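Local coordinates for pirin-like protein YhaK (Escherichia coli, PDB 2VEC) that is a redox-sensitive bicupin of the pirin family, a cytoplasmic monomer that lacks quercetin 2,3-dioxygenase activity, at residues Thr136-Trp141 with Gln207-Lys212; Leu88-Asp93 with Pro246-Leu251; Gln163-Ile166 with Gly171-Gly174. All blocks are in the same frame, centred on the assembly; numbering follows the deposited sequence. Where two conformers were deposited one is given.

Interaction 1: Thr136-Trp141 with Gln207-Lys212; sequences TRMQLW and QSIHGK
Met138 reaches out of its strand to meet Ile209, its SD lying 3.8 Å from Ile209 CG1. CG of Met138 stands anti to its own backbone N (chi1 171°), carrying the chain straight away from the strand, and the bend at chi3 (-70°) lays CE beside Ile209 CG1, while CE also reaches Gln207 CG at 4.2 Å. The unbranched thioether is flexible enough to lie against both neighbours at once. Ile209, at a classic beta bulge where it and His210 both face Arg248, meets it with CG1, the two side chains crossing obliquely. Gln207 lends only methylenes here, for its amide is engaged otherwise: NE2 reaches Ser208 O at 3.0 Å from above that carbonyl's plane and also bonds Gly228, and OE1 pairs with Tyr205. Gln139, on the other face of the strand, shows the contrasting chemistry. Trp141 NE1 gives Gln139 OE1 a nearly straight bond of 2.7 Å, lying in the indole plane, and Asn67 and Asn89 hold the same amide. Met138 and Leu140 both touch Leu250 of the other domain, while Arg137 and Gln139 point to the other side of the sheet, consistent with a bicupin, in which two cupin domains pack sheet against sheet.

Interaction 2: Leu88-Asp93 with Pro246-Leu251; sequences LNVILD and PLRALL
Water 1 joins the two segments through a pair of short bonds: it accepts from Arg248 NH2 at 2.8 Å and donates to Ile91 O at 2.7 Å. Water 2 repeats the pattern one residue on, taking a bond from Arg248 NH1 and giving one of 2.9 Å to Leu92 O. Both waters lie at the edge of the guanidinium, in its plane, as its N-H directions demand. The backbone opposite is suited to them: Leu92 and Asp93 form a classic bulge facing Thr136, with helix-like backbone angles at Leu92 (psi -33°) that bring two successive carbonyls to the same side. Arg248 arrives by an otherwise extended chain bent at chi3 (63°), and its NE bonds His186 on the adjacent strand, which helps to fix the rotation of the flat group. Leu92 CD2 lies over one guanidinium face, 3.5 Å from Arg248 NH2, the two side chains running past each other in opposite directions. Val90 CG1 comes more distantly and obliquely to the same nitrogen. Arginine fits this place because its edge can serve water while its face tolerates a methyl group. The positive charge has no carboxylate across this contact; it is probably eased by the two carbonyls through the waters, so this point of the domain interface is bridged by water rather than by direct bonds.

Interaction 3: Gln163-Ile166 with Gly171-Gly174; sequences QQLI and GAMG
Leu165 lies on strand 163-168 of the C-terminal cupin domain, and the loop that leaves this strand curls back over its side chain before the chain joins the edge of the same sheet as strand 176-177, parallel to the first. Leu165 gives up the most surface, with Met173 and Ala172 sharing most of the rest. CG of the leucine is anti to the backbone N (chi1 173°), which sets CD2 against the loop, and CD2 does all the close touching. It lies 3.7 Å from Ala172 O, with the alanine methyl more loosely beside it. Met173 comes in at about a right angle to the leucine, its chain bent at chi3 to bring CE within 4.0 Å of Leu165 CD2, a flexible apolar chain that covers part of the leucine's end at the protein surface. Positive phi values at Gly171, Met173 and Gly174 curl the loop tightly; glycine accepts such angles easily, and Met173 adopts them too. Ala172 O, beside the leucine methyl, is bonded by Ser175 OG. Leu165 O and Met173 O are both acceptors, and water 3 serves them with its two hydrogens, each at 2.6 Å.

In the fold
Interactions 1 and 2 are two parts of one interface between the cupin domains, their centres about 5 Å apart. Each pairs with the other on both sides: Met138 O probably accepts from Val90 N at 2.8 Å within the N-terminal sheet, and Ile209 N probably donates to Arg248 O, also at 2.8 Å, within the C-terminal one. Interaction 3 belongs to the C-terminal domain alone, its centre about 14 Å from that of interaction 2 and about 18 Å from that of interaction 1, yet strand 163-168 shares a sheet with strands 203-208 and 247-254. Strand 135-143 of interaction 1 ends two residues before Cys145, the cysteine found oxidised to S-hydroxycysteine.

Interaction 1: Thr136-Trp141 with Gln207-Lys212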
loop_
_atom_site.group_PDB
_atom_site.type_symbol
_atom_site.label_atom_id
_atom_site.label_comp_id
_atom_site.label_asym_id
_atom_site.label_seq_id
_atom_site.Cartn_x
_atom_site.Cartn_y
_atom_site.Cartn_z
ATOM N N THR A 136 13.316 4.330 2.100
ATOM C CA THR A 136 12.222 3.716 2.854
ATOM C C THR A 136 11.001 3.555 1.947
ATOM O O THR A 136 10.606 4.485 1.257
ATOM C CB THR A 136 11.772 4.560 4.062
ATOM O OG1 THR A 136 12.891 4.874 4.896
ATOM C CG2 THR A 136 10.692 3.783 4.912
ATOM N N ARG A 137 10.414 2.378 1.925
ATOM C CA ARG A 137 9.276 2.204 1.056
ATOM C C ARG A 137 8.330 1.164 1.611
ATOM O O ARG A 137 8.768 0.223 2.269
ATOM C CB ARG A 137 9.697 1.864 -0.364
ATOM C CG ARG A 137 10.463 0.585 -0.536
ATOM C CD ARG A 137 9.550 -0.487 -1.059
ATOM N NE ARG A 137 10.312 -1.741 -1.114
ATOM C CZ ARG A 137 10.237 -2.698 -0.200
ATOM N NH1 ARG A 137 9.421 -2.562 0.836
ATOM N NH2 ARG A 137 10.963 -3.797 -0.348
ATOM N N MET A 138 7.047 1.360 1.354
ATOM C CA MET A 138 6.024 0.420 1.805
ATOM C C MET A 138 5.648 -0.369 0.559
ATOM O O MET A 138 5.729 0.151 -0.559
ATOM C CB MET A 138 4.848 1.180 2.370
ATOM C CG MET A 138 3.630 0.305 2.674
ATOM S SD MET A 138 2.480 1.140 3.784
ATOM C CE MET A 138 3.394 1.163 5.343
ATOM N N GLN A 139 5.333 -1.640 0.744
ATOM C CA GLN A 139 5.118 -2.544 -0.401
ATOM C C GLN A 139 3.941 -3.389 -0.062
ATOM O O GLN A 139 3.852 -3.884 1.078
ATOM C CB GLN A 139 6.380 -3.392 -0.630
ATOM C CG GLN A 139 6.213 -4.435 -1.731
ATOM C CD GLN A 139 7.474 -5.194 -2.000
ATOM O OE1 GLN A 139 7.665 -6.280 -1.470
ATOM N NE2 GLN A 139 8.357 -4.627 -2.814
ATOM N N LEU A 140 3.010 -3.523 -1.017
ATOM C CA LEU A 140 1.852 -4.391 -0.900
ATOM C C LEU A 140 1.994 -5.495 -1.954
ATOM O O LEU A 140 2.477 -5.205 -3.060
ATOM C CB LEU A 140 0.580 -3.572 -1.244
ATOM C CG LEU A 140 -0.075 -2.618 -0.235
ATOM C CD1 LEU A 140 0.877 -1.597 0.373
ATOM C CD2 LEU A 140 -1.243 -1.894 -0.931
ATOM N N TRP A 141 1.616 -6.741 -1.641
ATOM C CA TRP A 141 1.462 -7.782 -2.671
ATOM C C TRP A 141 -0.023 -8.151 -2.747
ATOM O O TRP A 141 -0.627 -8.432 -1.693
ATOM C CB TRP A 141 2.209 -9.084 -2.316
ATOM C CG TRP A 141 3.709 -9.024 -2.131
ATOM C CD1 TRP A 141 4.524 -7.903 -2.024
ATOM C CD2 TRP A 141 4.553 -10.143 -1.952
ATOM N NE1 TRP A 141 5.825 -8.291 -1.811
ATOM C CE2 TRP A 141 5.871 -9.665 -1.775
ATOM C CE3 TRP A 141 4.328 -11.536 -1.941
ATOM C CZ2 TRP A 141 6.950 -10.527 -1.565
ATOM C CZ3 TRP A 141 5.427 -12.390 -1.742
ATOM C CH2 TRP A 141 6.701 -11.888 -1.570
ATOM N N GLN A 207 -4.239 0.723 7.254
ATOM C CA GLN A 207 -2.829 0.678 7.630
ATOM C C GLN A 207 -2.369 2.053 8.063
ATOM O O GLN A 207 -2.567 3.025 7.339
ATOM C CB GLN A 207 -1.945 0.143 6.470
ATOM C CG GLN A 207 -0.435 0.120 6.825
ATOM C CD GLN A 207 -0.158 -0.856 7.975
ATOM O OE1 GLN A 207 -0.724 -1.951 7.992
ATOM N NE2 GLN A 207 0.685 -0.473 8.918
ATOM N N SER A 208 -1.755 2.140 9.240
ATOM C CA SER A 208 -1.084 3.359 9.629
ATOM C C SER A 208 0.295 3.379 8.945
ATOM O O SER A 208 1.116 2.440 9.166
ATOM C CB SER A 208 -0.937 3.399 11.157
ATOM O OG SER A 208 0.110 4.326 11.523
ATOM N N ILE A 209 0.552 4.409 8.127
ATOM C CA ILE A 209 1.910 4.625 7.620
ATOM C C ILE A 209 2.677 5.424 8.679
ATOM O O ILE A 209 3.801 5.047 9.091
ATOM C CB ILE A 209 1.915 5.351 6.264
ATOM C CG1 ILE A 209 1.269 4.461 5.162
ATOM C CG2 ILE A 209 3.369 5.718 5.843
ATOM C CD1 ILE A 209 0.940 5.310 3.859
ATOM N N HIS A 210 2.058 6.531 9.096
ATOM C CA HIS A 210 2.505 7.196 10.309
ATOM C C HIS A 210 1.367 7.921 10.986
ATOM O O HIS A 210 0.392 8.349 10.389
ATOM C CB HIS A 210 3.735 8.077 10.113
ATOM C CG HIS A 210 3.466 9.365 9.404
ATOM N ND1 HIS A 210 2.942 10.471 10.040
ATOM C CD2 HIS A 210 3.680 9.733 8.123
ATOM C CE1 HIS A 210 2.839 11.466 9.177
ATOM N NE2 HIS A 210 3.292 11.048 8.010
ATOM N N GLY A 211 1.438 7.866 12.310
ATOM C CA GLY A 211 0.377 8.404 13.177
ATOM C C GLY A 211 -0.716 7.416 13.554
ATOM O O GLY A 211 -0.748 6.261 13.113
ATOM N N LYS A 212 -1.610 7.876 14.415
ATOM C CA LYS A 212 -2.640 7.018 14.981
ATOM C C LYS A 212 -4.006 7.550 14.549
ATOM O O LYS A 212 -4.149 8.736 14.243
ATOM C CB LYS A 212 -2.510 6.971 16.499
ATOM C CG LYS A 212 -2.483 8.303 17.151
ATOM C CD LYS A 212 -2.239 8.175 18.678
ATOM C CE LYS A 212 -1.748 9.494 19.254
ATOM N NZ LYS A 212 -1.996 9.517 20.744
#

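Interaction 2: Leu88-Asp93 with Pro246-Leu251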
loop_
_atom_site.group_PDB
_atom_site.type_symbol
_atom_site.label_atom_id
_atom_site.label_comp_id
_atom_site.label_asym_id
_atom_site.label_seq_id
_atom_site.Cartn_x
_atom_site.Cartn_y
_atom_site.Cartn_z
ATOM N N LEU A 88 2.919 -3.429 -5.325
ATOM C CA LEU A 88 2.735 -1.986 -5.349
ATOM C C LEU A 88 3.613 -1.364 -4.296
ATOM O O LEU A 88 3.478 -1.696 -3.109
ATOM C CB LEU A 88 1.263 -1.663 -5.091
ATOM C CG LEU A 88 0.731 -0.263 -5.454
ATOM C CD1 LEU A 88 -0.776 -0.322 -5.724
ATOM C CD2 LEU A 88 1.054 0.738 -4.323
ATOM N N ASN A 89 4.512 -0.468 -4.723
ATOM C CA ASN A 89 5.450 0.196 -3.847
ATOM C C ASN A 89 5.062 1.659 -3.674
ATOM O O ASN A 89 4.716 2.353 -4.652
ATOM C CB ASN A 89 6.900 0.126 -4.420
ATOM C CG ASN A 89 7.440 -1.319 -4.476
ATOM O OD1 ASN A 89 7.073 -2.158 -3.657
ATOM N ND2 ASN A 89 8.216 -1.629 -5.489
ATOM N N VAL A 90 5.132 2.131 -2.444
ATOM C CA VAL A 90 4.898 3.509 -2.154
ATOM C C VAL A 90 6.217 3.960 -1.557
ATOM O O VAL A 90 6.625 3.487 -0.490
ATOM C CB VAL A 90 3.752 3.669 -1.139
ATOM C CG1 VAL A 90 3.559 5.159 -0.726
ATOM C CG2 VAL A 90 2.458 3.041 -1.705
ATOM N N ILE A 91 6.922 4.789 -2.303
ATOM C CA ILE A 91 8.193 5.339 -1.817
ATOM C C ILE A 91 7.930 6.430 -0.795
ATOM O O ILE A 91 7.336 7.456 -1.106
ATOM C CB ILE A 91 9.062 5.913 -2.924
ATOM C CG1 ILE A 91 9.134 4.956 -4.131
ATOM C CG2 ILE A 91 10.486 6.180 -2.368
ATOM C CD1 ILE A 91 9.660 3.561 -3.798
ATOM N N LEU A 92 8.422 6.203 0.414
ATOM C CA LEU A 92 8.287 7.131 1.531
ATOM C C LEU A 92 9.479 8.058 1.694
ATOM O O LEU A 92 9.306 9.188 2.147
ATOM C CB LEU A 92 8.075 6.342 2.837
ATOM C CG LEU A 92 6.814 5.467 2.749
ATOM C CD1 LEU A 92 6.747 4.549 3.990
ATOM C CD2 LEU A 92 5.537 6.329 2.645
ATOM N N ASP A 93 10.684 7.590 1.377
ATOM C CA ASP A 93 11.870 8.442 1.535
ATOM C C ASP A 93 12.891 7.898 0.600
ATOM O O ASP A 93 13.004 6.687 0.454
ATOM C CB ASP A 93 12.409 8.465 3.008
ATOM C CG ASP A 93 13.593 9.429 3.227
ATOM O OD1 ASP A 93 13.562 10.629 2.816
ATOM O OD2 ASP A 93 14.547 8.986 3.928
ATOM N N PRO A 246 -1.185 13.812 13.507
ATOM C CA PRO A 246 -0.938 13.923 12.054
ATOM C C PRO A 246 -0.782 12.533 11.446
ATOM O O PRO A 246 -0.105 11.697 12.033
ATOM C CB PRO A 246 0.365 14.719 11.979
ATOM C CG PRO A 246 0.377 15.547 13.266
ATOM C CD PRO A 246 -0.240 14.628 14.306
ATOM N N LEU A 247 -1.427 12.267 10.310
ATOM C CA LEU A 247 -1.626 10.892 9.876
ATOM C C LEU A 247 -1.276 10.700 8.396
ATOM O O LEU A 247 -1.586 11.559 7.574
ATOM C CB LEU A 247 -3.100 10.540 10.072
ATOM C CG LEU A 247 -3.584 9.185 9.571
ATOM C CD1 LEU A 247 -3.065 8.097 10.503
ATOM C CD2 LEU A 247 -5.109 9.181 9.447
ATOM N N ARG A 248 -0.627 9.580 8.066
ATOM C CA ARG A 248 -0.658 9.075 6.699
ATOM C C ARG A 248 -1.121 7.636 6.847
ATOM O O ARG A 248 -0.614 6.907 7.728
ATOM C CB ARG A 248 0.694 9.131 6.024
ATOM C CG ARG A 248 1.065 10.531 5.519
ATOM C CD ARG A 248 2.355 10.457 4.726
ATOM N NE ARG A 248 2.275 9.634 3.518
ATOM C CZ ARG A 248 3.295 9.532 2.669
ATOM N NH1 ARG A 248 4.421 10.226 2.938
ATOM N NH2 ARG A 248 3.193 8.772 1.590
ATOM N N ALA A 249 -2.080 7.230 6.014
ATOM C CA ALA A 249 -2.633 5.898 6.117
ATOM C C ALA A 249 -3.052 5.370 4.753
ATOM O O ALA A 249 -3.164 6.140 3.779
ATOM C CB ALA A 249 -3.865 5.924 7.057
ATOM N N LEU A 250 -3.378 4.089 4.711
ATOM C CA LEU A 250 -3.973 3.502 3.519
ATOM C C LEU A 250 -5.292 2.879 3.930
ATOM O O LEU A 250 -5.422 2.381 5.067
ATOM C CB LEU A 250 -3.100 2.346 3.004
ATOM C CG LEU A 250 -1.699 2.682 2.495
ATOM C CD1 LEU A 250 -0.952 1.404 2.045
ATOM C CD2 LEU A 250 -1.706 3.732 1.366
ATOM N N LEU A 251 -6.261 2.898 3.015
ATOM C CA LEU A 251 -7.454 2.092 3.197
ATOM C C LEU A 251 -7.544 1.283 1.920
ATOM O O LEU A 251 -7.528 1.851 0.794
ATOM C CB LEU A 251 -8.725 2.931 3.367
ATOM C CG LEU A 251 -10.007 2.101 3.668
ATOM C CD1 LEU A 251 -11.015 2.900 4.502
ATOM C CD2 LEU A 251 -10.673 1.692 2.327
HETATM O O HOH W 1 5.241 9.010 -0.293
HETATM O O HOH W 2 6.924 10.592 1.301
#

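Interaction 3: Gln163-Ile166 with Gly171-Gly174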
loop_
_atom_site.group_PDB
_atom_site.type_symbol
_atom_site.label_atom_id
_atom_site.label_comp_id
_atom_site.label_asym_id
_atom_site.label_seq_id
_atom_site.Cartn_x
_atom_site.Cartn_y
_atom_site.Cartn_z
ATOM N N GLN A 163 -7.706 12.685 0.910
ATOM C CA GLN A 163 -7.764 11.300 0.427
ATOM C C GLN A 163 -7.585 11.256 -1.065
ATOM O O GLN A 163 -8.057 12.160 -1.770
ATOM C CB GLN A 163 -9.088 10.610 0.789
ATOM C CG GLN A 163 -10.382 11.341 0.293
ATOM C CD GLN A 163 -11.572 10.403 0.447
ATOM O OE1 GLN A 163 -11.656 9.365 -0.250
ATOM N NE2 GLN A 163 -12.468 10.726 1.374
ATOM N N GLN A 164 -6.872 10.254 -1.561
ATOM C CA GLN A 164 -6.713 10.074 -3.008
ATOM C C GLN A 164 -6.931 8.612 -3.331
ATOM O O GLN A 164 -6.452 7.751 -2.620
ATOM C CB GLN A 164 -5.314 10.521 -3.462
ATOM C CG GLN A 164 -5.101 10.401 -4.973
ATOM C CD GLN A 164 -3.698 10.809 -5.423
ATOM O OE1 GLN A 164 -2.780 10.935 -4.625
ATOM N NE2 GLN A 164 -3.535 10.984 -6.734
ATOM N N LEU A 165 -7.667 8.332 -4.400
ATOM C CA LEU A 165 -7.751 6.970 -4.912
ATOM C C LEU A 165 -6.492 6.758 -5.747
ATOM O O LEU A 165 -6.279 7.457 -6.753
ATOM C CB LEU A 165 -9.028 6.841 -5.765
ATOM C CG LEU A 165 -9.190 5.524 -6.511
ATOM C CD1 LEU A 165 -9.488 4.372 -5.496
ATOM C CD2 LEU A 165 -10.285 5.655 -7.528
ATOM N N ILE A 166 -5.610 5.854 -5.314
ATOM C CA ILE A 166 -4.324 5.728 -5.984
ATOM C C ILE A 166 -4.257 4.454 -6.820
ATOM O O ILE A 166 -3.330 4.280 -7.623
ATOM C CB ILE A 166 -3.128 5.868 -5.001
ATOM C CG1 ILE A 166 -3.087 4.698 -3.976
ATOM C CG2 ILE A 166 -3.144 7.268 -4.323
ATOM C CD1 ILE A 166 -1.713 4.559 -3.220
ATOM N N GLY A 171 -8.571 2.256 -13.206
ATOM C CA GLY A 171 -7.741 3.458 -13.168
ATOM C C GLY A 171 -8.589 4.722 -13.111
ATOM O O GLY A 171 -8.191 5.758 -13.641
ATOM N N ALA A 172 -9.760 4.631 -12.483
ATOM C CA ALA A 172 -10.676 5.760 -12.348
ATOM C C ALA A 172 -9.994 6.945 -11.683
ATOM O O ALA A 172 -9.134 6.770 -10.809
ATOM C CB ALA A 172 -11.908 5.347 -11.514
ATOM N N MET A 173 -10.369 8.156 -12.095
ATOM C CA MET A 173 -9.882 9.357 -11.437
ATOM C C MET A 173 -8.356 9.451 -11.477
ATOM O O MET A 173 -7.737 9.971 -10.551
ATOM C CB MET A 173 -10.425 9.446 -9.997
ATOM C CG MET A 173 -11.928 9.856 -9.908
ATOM S SD MET A 173 -12.531 9.735 -8.201
ATOM C CE MET A 173 -13.379 8.126 -8.163
ATOM N N GLY A 174 -7.759 8.932 -12.554
ATOM C CA GLY A 174 -6.309 9.012 -12.769
ATOM C C GLY A 174 -5.518 8.157 -11.778
ATOM O O GLY A 174 -4.461 8.561 -11.285
HETATM O O HOH W 3 -7.005 9.533 -8.073
#